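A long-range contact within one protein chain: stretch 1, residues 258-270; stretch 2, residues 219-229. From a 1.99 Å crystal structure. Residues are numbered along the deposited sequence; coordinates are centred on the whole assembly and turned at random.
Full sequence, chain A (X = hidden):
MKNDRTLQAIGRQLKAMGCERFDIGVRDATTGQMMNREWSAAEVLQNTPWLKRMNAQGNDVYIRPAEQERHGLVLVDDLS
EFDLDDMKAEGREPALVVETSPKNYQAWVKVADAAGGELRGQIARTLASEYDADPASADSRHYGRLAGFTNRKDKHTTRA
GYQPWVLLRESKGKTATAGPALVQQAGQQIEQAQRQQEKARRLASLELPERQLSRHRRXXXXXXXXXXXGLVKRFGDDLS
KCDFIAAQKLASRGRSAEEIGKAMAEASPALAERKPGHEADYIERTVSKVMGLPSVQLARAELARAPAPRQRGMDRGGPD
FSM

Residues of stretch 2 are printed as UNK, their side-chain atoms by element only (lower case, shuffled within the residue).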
# COMPACT_ATOMS: atom_id res chain seq x y z
N GLU A 258 -34.65 6.43 -20.92
CA GLU A 258 -34.08 6.34 -22.27
C GLU A 258 -32.98 5.27 -22.37
O GLU A 258 -32.95 4.50 -23.33
CB GLU A 258 -33.55 7.70 -22.74
CG GLU A 258 -33.10 7.74 -24.20
CD GLU A 258 -32.43 9.05 -24.61
OE1 GLU A 258 -32.03 9.84 -23.72
OE2 GLU A 258 -32.31 9.30 -25.83
N GLU A 259 -32.09 5.25 -21.38
CA GLU A 259 -31.04 4.22 -21.27
C GLU A 259 -31.63 2.80 -21.28
O GLU A 259 -31.14 1.93 -22.00
CB GLU A 259 -30.21 4.43 -20.00
CG GLU A 259 -29.08 5.46 -20.13
CD GLU A 259 -28.28 5.63 -18.84
OE1 GLU A 259 -28.88 5.94 -17.79
OE2 GLU A 259 -27.04 5.47 -18.89
N ILE A 260 -32.68 2.59 -20.49
CA ILE A 260 -33.33 1.29 -20.37
C ILE A 260 -34.08 0.91 -21.65
O ILE A 260 -34.00 -0.23 -22.12
CB ILE A 260 -34.29 1.25 -19.15
CG1 ILE A 260 -33.48 1.37 -17.85
CG2 ILE A 260 -35.13 -0.03 -19.14
CD1 ILE A 260 -34.31 1.77 -16.62
N GLY A 261 -34.81 1.88 -22.21
CA GLY A 261 -35.52 1.69 -23.47
C GLY A 261 -34.61 1.27 -24.60
O GLY A 261 -34.89 0.29 -25.30
N LYS A 262 -33.50 1.99 -24.75
CA LYS A 262 -32.50 1.72 -25.79
C LYS A 262 -31.85 0.34 -25.61
O LYS A 262 -31.53 -0.33 -26.60
CB LYS A 262 -31.45 2.84 -25.81
CG LYS A 262 -30.18 2.52 -26.60
CD LYS A 262 -29.51 3.78 -27.11
CE LYS A 262 -28.35 3.43 -28.02
NZ LYS A 262 -27.94 4.58 -28.88
N ALA A 263 -31.65 -0.06 -24.36
CA ALA A 263 -31.09 -1.37 -24.03
C ALA A 263 -32.06 -2.50 -24.40
O ALA A 263 -31.65 -3.52 -24.95
CB ALA A 263 -30.73 -1.44 -22.55
N MET A 264 -33.34 -2.30 -24.09
CA MET A 264 -34.40 -3.25 -24.44
C MET A 264 -34.53 -3.36 -25.96
O MET A 264 -34.63 -4.46 -26.49
CB MET A 264 -35.74 -2.83 -23.82
CG MET A 264 -35.85 -3.09 -22.32
SD MET A 264 -37.41 -2.55 -21.58
CE MET A 264 -38.60 -3.62 -22.38
N ALA A 265 -34.51 -2.22 -26.64
CA ALA A 265 -34.62 -2.16 -28.09
C ALA A 265 -33.55 -3.00 -28.79
O ALA A 265 -33.80 -3.60 -29.83
CB ALA A 265 -34.57 -0.72 -28.58
N GLU A 266 -32.36 -3.06 -28.18
CA GLU A 266 -31.22 -3.75 -28.77
C GLU A 266 -31.16 -5.24 -28.42
O GLU A 266 -30.81 -6.06 -29.27
CB GLU A 266 -29.91 -3.08 -28.33
CG GLU A 266 -28.66 -3.54 -29.08
CD GLU A 266 -28.61 -3.04 -30.52
OE1 GLU A 266 -29.11 -1.92 -30.78
OE2 GLU A 266 -28.07 -3.75 -31.39
N ALA A 267 -31.53 -5.59 -27.18
CA ALA A 267 -31.21 -6.92 -26.64
C ALA A 267 -32.38 -7.76 -26.10
O ALA A 267 -32.18 -8.94 -25.79
CB ALA A 267 -30.11 -6.79 -25.56
N SER A 268 -33.58 -7.19 -25.99
CA SER A 268 -34.73 -7.91 -25.42
C SER A 268 -35.31 -8.97 -26.36
O SER A 268 -35.78 -8.64 -27.45
CB SER A 268 -35.84 -6.95 -25.00
OG SER A 268 -37.02 -7.66 -24.65
N PRO A 269 -35.29 -10.24 -25.93
CA PRO A 269 -35.98 -11.28 -26.70
C PRO A 269 -37.49 -11.06 -26.75
O PRO A 269 -38.10 -11.28 -27.79
CB PRO A 269 -35.64 -12.58 -25.96
CG PRO A 269 -35.25 -12.15 -24.59
CD PRO A 269 -34.63 -10.80 -24.73
N ALA A 270 -38.09 -10.60 -25.64
CA ALA A 270 -39.53 -10.32 -25.60
C ALA A 270 -39.93 -9.23 -26.61
O ALA A 270 -41.00 -9.31 -27.23
CB ALA A 270 -39.98 -9.94 -24.19
N UNK A 219 -21.79 -0.57 -19.49
CA UNK A 219 -22.85 0.40 -19.77
C UNK A 219 -24.23 -0.16 -19.42
O UNK A 219 -24.33 -1.28 -18.91
c UNK A 219 -22.81 0.88 -21.24
c UNK A 219 -23.17 -0.26 -22.20
o UNK A 219 -23.72 1.97 -21.42
N UNK A 220 -25.28 0.61 -19.69
CA UNK A 220 -26.67 0.18 -19.45
C UNK A 220 -27.00 -1.13 -20.15
O UNK A 220 -27.66 -2.00 -19.57
c UNK A 220 -27.65 1.27 -19.86
N UNK A 221 -26.54 -1.26 -21.39
CA UNK A 221 -26.72 -2.47 -22.19
C UNK A 221 -26.08 -3.69 -21.53
O UNK A 221 -26.73 -4.72 -21.35
c UNK A 221 -26.33 -3.34 -24.67
c UNK A 221 -26.16 -2.25 -23.60
c UNK A 221 -25.52 -2.99 -25.92
c UNK A 221 -27.79 -3.56 -25.02
N UNK A 222 -24.80 -3.55 -21.15
CA UNK A 222 -24.07 -4.62 -20.46
C UNK A 222 -24.75 -4.99 -19.15
O UNK A 222 -24.82 -6.17 -18.78
o UNK A 222 -22.10 -4.28 -22.52
c UNK A 222 -21.88 -3.72 -21.42
o UNK A 222 -21.06 -2.79 -21.29
c UNK A 222 -22.62 -4.19 -20.18
N UNK A 223 -25.26 -3.97 -18.46
CA UNK A 223 -25.97 -4.10 -17.20
C UNK A 223 -27.27 -4.89 -17.38
O UNK A 223 -27.59 -5.78 -16.59
c UNK A 223 -26.28 -2.69 -16.67
c UNK A 223 -26.56 -1.13 -14.72
c UNK A 223 -26.46 -2.58 -15.18
o UNK A 223 -27.39 -0.83 -13.83
o UNK A 223 -25.79 -0.29 -15.25
N UNK A 224 -28.02 -4.54 -18.43
CA UNK A 224 -29.25 -5.23 -18.78
C UNK A 224 -29.01 -6.71 -19.12
O UNK A 224 -29.68 -7.59 -18.58
c UNK A 224 -31.96 -6.70 -22.31
c UNK A 224 -29.95 -4.50 -19.94
c UNK A 224 -30.92 -6.00 -21.73
c UNK A 224 -32.38 -5.25 -19.98
o UNK A 224 -34.23 -7.38 -22.30
c UNK A 224 -33.21 -6.68 -21.71
c UNK A 224 -33.44 -5.95 -20.55
c UNK A 224 -31.11 -5.27 -20.56
N UNK A 225 -28.04 -6.97 -19.99
CA UNK A 225 -27.69 -8.33 -20.40
C UNK A 225 -27.25 -9.20 -19.23
O UNK A 225 -27.59 -10.39 -19.16
c UNK A 225 -25.59 -8.62 -25.59
c UNK A 225 -27.08 -7.64 -22.79
n UNK A 225 -25.26 -8.25 -24.36
n UNK A 225 -24.94 -9.63 -26.17
n UNK A 225 -26.56 -8.01 -26.26
c UNK A 225 -26.62 -8.30 -21.50
c UNK A 225 -25.91 -7.16 -23.63
N UNK A 226 -26.50 -8.61 -18.30
CA UNK A 226 -26.04 -9.30 -17.09
C UNK A 226 -27.21 -9.80 -16.24
O UNK A 226 -27.25 -10.97 -15.86
c UNK A 226 -25.14 -8.38 -16.27
o UNK A 226 -24.34 -9.13 -15.37
N UNK A 227 -28.17 -8.91 -15.97
CA UNK A 227 -29.37 -9.27 -15.21
C UNK A 227 -30.20 -10.34 -15.93
O UNK A 227 -30.63 -11.32 -15.31
o UNK A 227 -29.88 -8.23 -12.06
o UNK A 227 -28.09 -6.98 -12.21
c UNK A 227 -29.59 -6.94 -14.07
c UNK A 227 -29.16 -7.42 -12.68
c UNK A 227 -30.24 -8.04 -14.93
N UNK A 228 -30.39 -10.17 -17.24
CA UNK A 228 -31.19 -11.09 -18.04
C UNK A 228 -30.65 -12.53 -18.05
O UNK A 228 -31.42 -13.48 -17.94
c UNK A 228 -31.34 -10.58 -19.49
c UNK A 228 -32.21 -9.34 -19.63
s UNK A 228 -33.95 -9.61 -19.22
c UNK A 228 -34.49 -10.51 -20.69
N UNK A 229 -29.32 -12.66 -18.15
CA UNK A 229 -28.67 -13.98 -18.21
C UNK A 229 -29.04 -14.88 -17.03
O UNK A 229 -29.10 -16.11 -17.18
c UNK A 229 -27.16 -13.81 -18.31

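Position 219 carries three side-chain atoms, a first carbon bearing one oxygen and one carbon, and makes no contact with stretch 1. That fork is threonine. Thr 219 stands at the N-cap position of the helix that follows.

Position 220 has a single side-chain carbon, CB, 4.1 Å from CB of Glu 259; its backbone O is 4.3 Å from CB of Ala 263. A lone carbon is alanine, and Ala 220 points toward stretch 1.

Position 221 shows four carbons forked at the second. One terminal carbon lies 3.9 Å from O of Ala 263, 4.0 Å from CB of Glu 266 and 4.0 Å from CB of Ala 267. The fork is leucine, and the carbon is CD1. The CA-to-CB bond of Leu 221 points sideways, but the end of the side chain comes nearer.

Position 222, out of reach of stretch 1, has two carbons, the second carrying two oxygens, so it is aspartate. OD2 of Asp 222 accepts a hydrogen bond from N of Thr 219 at 2.9 Å.

Position 223, also out of reach, has three carbons, the last with two oxygens: glutamate.

Position 224 has one carbon leading to a six-carbon ring bearing an oxygen. Its CB lies 4.1 Å from CB of Ala 263, one ring carbon 4.1 Å from CG of Met 264, and another 3.7 Å from CB of Ala 267, which sits at the ring edge. The ring oxygen approaches CB of Ser 268 to 3.2 Å. The pattern is tyrosine; OH of Tyr 224 is hydrogen-bonded elsewhere in the structure.

Position 225 has three carbons, a nitrogen, then a carbon with two more nitrogens, one of them 3.8 Å from CB of Ala 267. This is arginine, and that atom is NH1.

Positions 226 and 227 are both out of reach. The first, one carbon and one oxygen, is serine; the second, three carbons ending in two oxygens, is glutamate.

Position 228 is an unbranched run of two carbons, sulfur and carbon, its terminal carbon 4.1 Å from CD of Pro 269. This is methionine, and that carbon is CE.

Position 229, again out of reach, is a single carbon: alanine.

The contact is helix packing without a hydrogen bond across it. The axes approach to 9.0 Å at 62°, burying 456 Å² in total. Ala 263, whose CA lies 4.9 Å from CA of Leu 221, has a short side chain compatible with this close backbone approach. Residues 220, 221, 224, 225 and 228 recur at helical spacing, and Tyr 224 contributes the largest covered area.

Stretch 2, residues 219-229: TALDEYRSEMA
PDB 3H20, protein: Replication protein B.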